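Local atomic coordinates of tRNA (cytosine(72)-C(5))-methyltransferase (Pyrococcus horikoshii, PDB entry 5ZVE), a protein that methylates the C5 position of cytosine 72 in several tRNAs, using S-adenosyl-L-methionine as the methyl donor. Residues A[77-82]-A[159-164]. Sequence-based numbering, arbitrary orientation.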
ATOM      1  N   GLY A  77      -5.728  -8.810 -17.180  1.00 25.28           N
ATOM      2  CA  GLY A  77      -4.490  -9.525 -17.444  1.00 24.63           C
ATOM      3  C   GLY A  77      -4.415 -10.869 -16.738  1.00 30.44           C
ATOM      4  O   GLY A  77      -5.298 -11.204 -15.940  1.00 30.05           O
ATOM      5  N   PRO A  78      -3.344 -11.638 -16.993  1.00 26.41           N
ATOM      6  CA  PRO A  78      -2.183 -11.265 -17.810  1.00 29.02           C
ATOM      7  C   PRO A  78      -2.473 -11.278 -19.306  1.00 29.68           C
ATOM      8  O   PRO A  78      -3.117 -12.195 -19.813  1.00 31.57           O
ATOM      9  CB  PRO A  78      -1.147 -12.331 -17.448  1.00 26.65           C
ATOM     10  CG  PRO A  78      -1.960 -13.517 -17.068  1.00 30.75           C
ATOM     11  CD  PRO A  78      -3.187 -12.974 -16.392  1.00 28.85           C
ATOM     12  N   ASN A  79      -1.993 -10.250 -19.997  1.00 25.69           N
ATOM     13  CA  ASN A  79      -2.274 -10.077 -21.416  1.00 27.34           C
ATOM     14  C   ASN A  79      -1.349 -10.895 -22.309  1.00 26.89           C
ATOM     15  O   ASN A  79      -1.557 -10.971 -23.517  1.00 31.33           O
ATOM     16  CB  ASN A  79      -2.188  -8.599 -21.782  1.00 26.33           C
ATOM     17  CG  ASN A  79      -3.290  -7.788 -21.146  1.00 26.98           C
ATOM     18  OD1 ASN A  79      -4.413  -8.265 -20.996  1.00 31.33           O
ATOM     19  ND2 ASN A  79      -2.975  -6.560 -20.758  1.00 23.30           N
ATOM     20  N   PHE A  80      -0.327 -11.499 -21.714  1.00 27.36           N
ATOM     21  CA  PHE A  80       0.494 -12.462 -22.430  1.00 33.36           C
ATOM     22  C   PHE A  80       1.121 -13.462 -21.465  1.00 33.39           C
ATOM     23  O   PHE A  80       1.161 -13.238 -20.253  1.00 28.98           O
ATOM     24  CB  PHE A  80       1.575 -11.764 -23.265  1.00 29.85           C
ATOM     25  CG  PHE A  80       2.318 -10.683 -22.536  1.00 26.97           C
ATOM     26  CD1 PHE A  80       3.398 -10.993 -21.723  1.00 25.70           C
ATOM     27  CD2 PHE A  80       1.965  -9.353 -22.696  1.00 22.16           C
ATOM     28  CE1 PHE A  80       4.092 -10.001 -21.063  1.00 23.82           C
ATOM     29  CE2 PHE A  80       2.655  -8.355 -22.041  1.00 22.66           C
ATOM     30  CZ  PHE A  80       3.721  -8.678 -21.220  1.00 21.91           C
ATOM     31  N   SER A  81       1.594 -14.575 -22.013  1.00 34.38           N
ATOM     32  CA  SER A  81       2.141 -15.662 -21.211  1.00 40.77           C
ATOM     33  C   SER A  81       3.463 -15.278 -20.555  1.00 38.53           C
ATOM     34  O   SER A  81       4.154 -14.364 -21.006  1.00 33.95           O
ATOM     35  CB  SER A  81       2.326 -16.912 -22.075  1.00 42.88           C
ATOM     36  OG  SER A  81       2.831 -17.989 -21.306  1.00 52.10           O
ATOM     37  N   ASP A  82       3.810 -15.986 -19.487  1.00 43.38           N
ATOM     38  CA  ASP A  82       5.027 -15.695 -18.743  1.00 41.03           C
ATOM     39  C   ASP A  82       6.276 -16.026 -19.555  1.00 43.21           C
ATOM     40  O   ASP A  82       7.341 -15.461 -19.318  1.00 43.18           O
ATOM     41  CB  ASP A  82       5.040 -16.464 -17.424  1.00 47.85           C
ATOM     42  CG  ASP A  82       4.072 -15.891 -16.411  1.00 48.33           C
ATOM     43  OD1 ASP A  82       3.315 -14.963 -16.769  1.00 47.66           O
ATOM     44  OD2 ASP A  82       4.062 -16.371 -15.259  1.00 52.11           O
ATOM     45  N   THR A 159       0.406  -0.413 -25.446  1.00 21.05           N
ATOM     46  CA  THR A 159      -0.878  -0.900 -25.917  1.00 20.38           C
ATOM     47  C   THR A 159      -1.146  -2.312 -25.424  1.00 21.28           C
ATOM     48  O   THR A 159      -2.267  -2.807 -25.508  1.00 24.28           O
ATOM     49  CB  THR A 159      -0.937  -0.887 -27.446  1.00 25.41           C
ATOM     50  OG1 THR A 159       0.153  -1.665 -27.959  1.00 24.30           O
ATOM     51  CG2 THR A 159      -0.822   0.534 -27.967  1.00 25.55           C
ATOM     52  N   LEU A 160      -0.102  -2.970 -24.937  1.00 20.88           N
ATOM     53  CA  LEU A 160      -0.257  -4.297 -24.362  1.00 23.34           C
ATOM     54  C   LEU A 160       0.582  -4.444 -23.102  1.00 21.42           C
ATOM     55  O   LEU A 160       1.637  -5.079 -23.117  1.00 19.77           O
ATOM     56  CB  LEU A 160       0.127  -5.376 -25.377  1.00 23.38           C
ATOM     57  CG  LEU A 160      -0.294  -6.794 -24.985  1.00 26.38           C
ATOM     58  CD1 LEU A 160      -1.816  -6.933 -25.017  1.00 19.92           C
ATOM     59  CD2 LEU A 160       0.371  -7.806 -25.900  1.00 26.03           C
ATOM     60  N   PRO A 161       0.118  -3.840 -22.002  1.00 24.50           N
ATOM     61  CA  PRO A 161       0.769  -4.045 -20.709  1.00 19.92           C
ATOM     62  C   PRO A 161       0.546  -5.474 -20.230  1.00 20.84           C
ATOM     63  O   PRO A 161      -0.412  -6.105 -20.656  1.00 19.91           O
ATOM     64  CB  PRO A 161       0.068  -3.036 -19.801  1.00 20.74           C
ATOM     65  CG  PRO A 161      -1.298  -2.914 -20.391  1.00 23.62           C
ATOM     66  CD  PRO A 161      -1.097  -3.012 -21.884  1.00 20.46           C
ATOM     67  N   LYS A 162       1.421  -5.981 -19.375  1.00 19.26           N
ATOM     68  CA  LYS A 162       1.229  -7.312 -18.826  1.00 20.85           C
ATOM     69  C   LYS A 162      -0.086  -7.363 -18.036  1.00 24.47           C
ATOM     70  O   LYS A 162      -0.866  -8.308 -18.161  1.00 22.10           O
ATOM     71  CB  LYS A 162       2.418  -7.693 -17.949  1.00 19.96           C
ATOM     72  CG  LYS A 162       2.237  -8.966 -17.166  1.00 26.81           C
ATOM     73  CD  LYS A 162       2.567 -10.190 -17.979  1.00 24.99           C
ATOM     74  CE  LYS A 162       3.215 -11.245 -17.101  1.00 22.85           C
ATOM     75  NZ  LYS A 162       3.081 -12.605 -17.687  1.00 37.71           N
ATOM     76  N   PHE A 163      -0.328  -6.326 -17.240  1.00 20.23           N
ATOM     77  CA  PHE A 163      -1.586  -6.169 -16.518  1.00 19.89           C
ATOM     78  C   PHE A 163      -2.101  -4.753 -16.697  1.00 21.15           C
ATOM     79  O   PHE A 163      -1.333  -3.840 -16.995  1.00 21.58           O
ATOM     80  CB  PHE A 163      -1.425  -6.463 -15.023  1.00 20.29           C
ATOM     81  CG  PHE A 163      -1.041  -7.880 -14.713  1.00 21.04           C
ATOM     82  CD1 PHE A 163      -2.010  -8.866 -14.601  1.00 24.08           C
ATOM     83  CD2 PHE A 163       0.287  -8.222 -14.512  1.00 21.51           C
ATOM     84  CE1 PHE A 163      -1.662 -10.172 -14.306  1.00 23.81           C
ATOM     85  CE2 PHE A 163       0.645  -9.528 -14.209  1.00 22.60           C
ATOM     86  CZ  PHE A 163      -0.330 -10.505 -14.110  1.00 20.74           C
ATOM     87  N   LYS A 164      -3.402  -4.571 -16.511  1.00 18.49           N
ATOM     88  CA  LYS A 164      -4.002  -3.252 -16.618  1.00 22.13           C
ATOM     89  C   LYS A 164      -4.853  -2.902 -15.400  1.00 24.46           C
ATOM     90  O   LYS A 164      -5.833  -3.578 -15.099  1.00 19.21           O
ATOM     91  CB  LYS A 164      -4.851  -3.159 -17.884  1.00 27.29           C
ATOM     92  CG  LYS A 164      -5.530  -1.818 -18.084  1.00 30.54           C
ATOM     93  CD  LYS A 164      -4.547  -0.675 -18.007  1.00 31.99           C
ATOM     94  CE  LYS A 164      -5.223   0.649 -18.332  1.00 41.35           C
ATOM     95  NZ  LYS A 164      -4.333   1.805 -18.019  1.00 57.85           N
TER
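Leu160 meets two residues of segment 77-82 through its branches: CD1 touches CB of Asn79, and CD2 lies 3.9 Å from CD2 of Phe80. The backbone O of Leu160 sits in the plane of the Phe80 ring, at the edge near CE2. At Pro161 the carbonyl is the polar contact, accepting a hydrogen bond of 2.6 Å from Asn79 ND2 to Pro161 O, the acceptor close to the amide plane. Lys162 follows just after the end of strand 154-161, within the PUA domain. Segment 77-82 lies in the loop that runs from strand 70-74 of the ferredoxin-like domain to strand 90-93 of the PUA sheet, and here it packs against the end of strand 154-161 of that same sheet, far from the S-adenosylhomocysteine pocket. Asn79 N binds Lys162 O at 2.9 Å, so Asn79 grips two successive carbonyls; Pro78 CA also approaches Lys162 O. The Lys162 chain, CG anti to the backbone N (chi1 171°), is bent further out at chi2 and chi3; it and the Phe80 side chain cross at about a right angle, Lys162 CD 3.4 Å from Phe80 CE1. Lys162 NZ ends in a salt bridge with Asp82 OD1 at 2.5 Å, on the anti side of the carboxylate, and makes a weak hydrogen bond to Phe80 O. An alanine in place of Phe80 would probably open a gap between Leu160 and the Lys162 methylenes, leaving the lysine chain freer to move. The Phe163 ring lies beside Pro78, pointing the same way, with CE1 3.5 Å from Pro78 N; Tyr102 meets this ring edge-to-face. Gly77 precedes Pro78 through a cis peptide bond, and a CB on it would clash with Phe163 CD1 and Lys162 O.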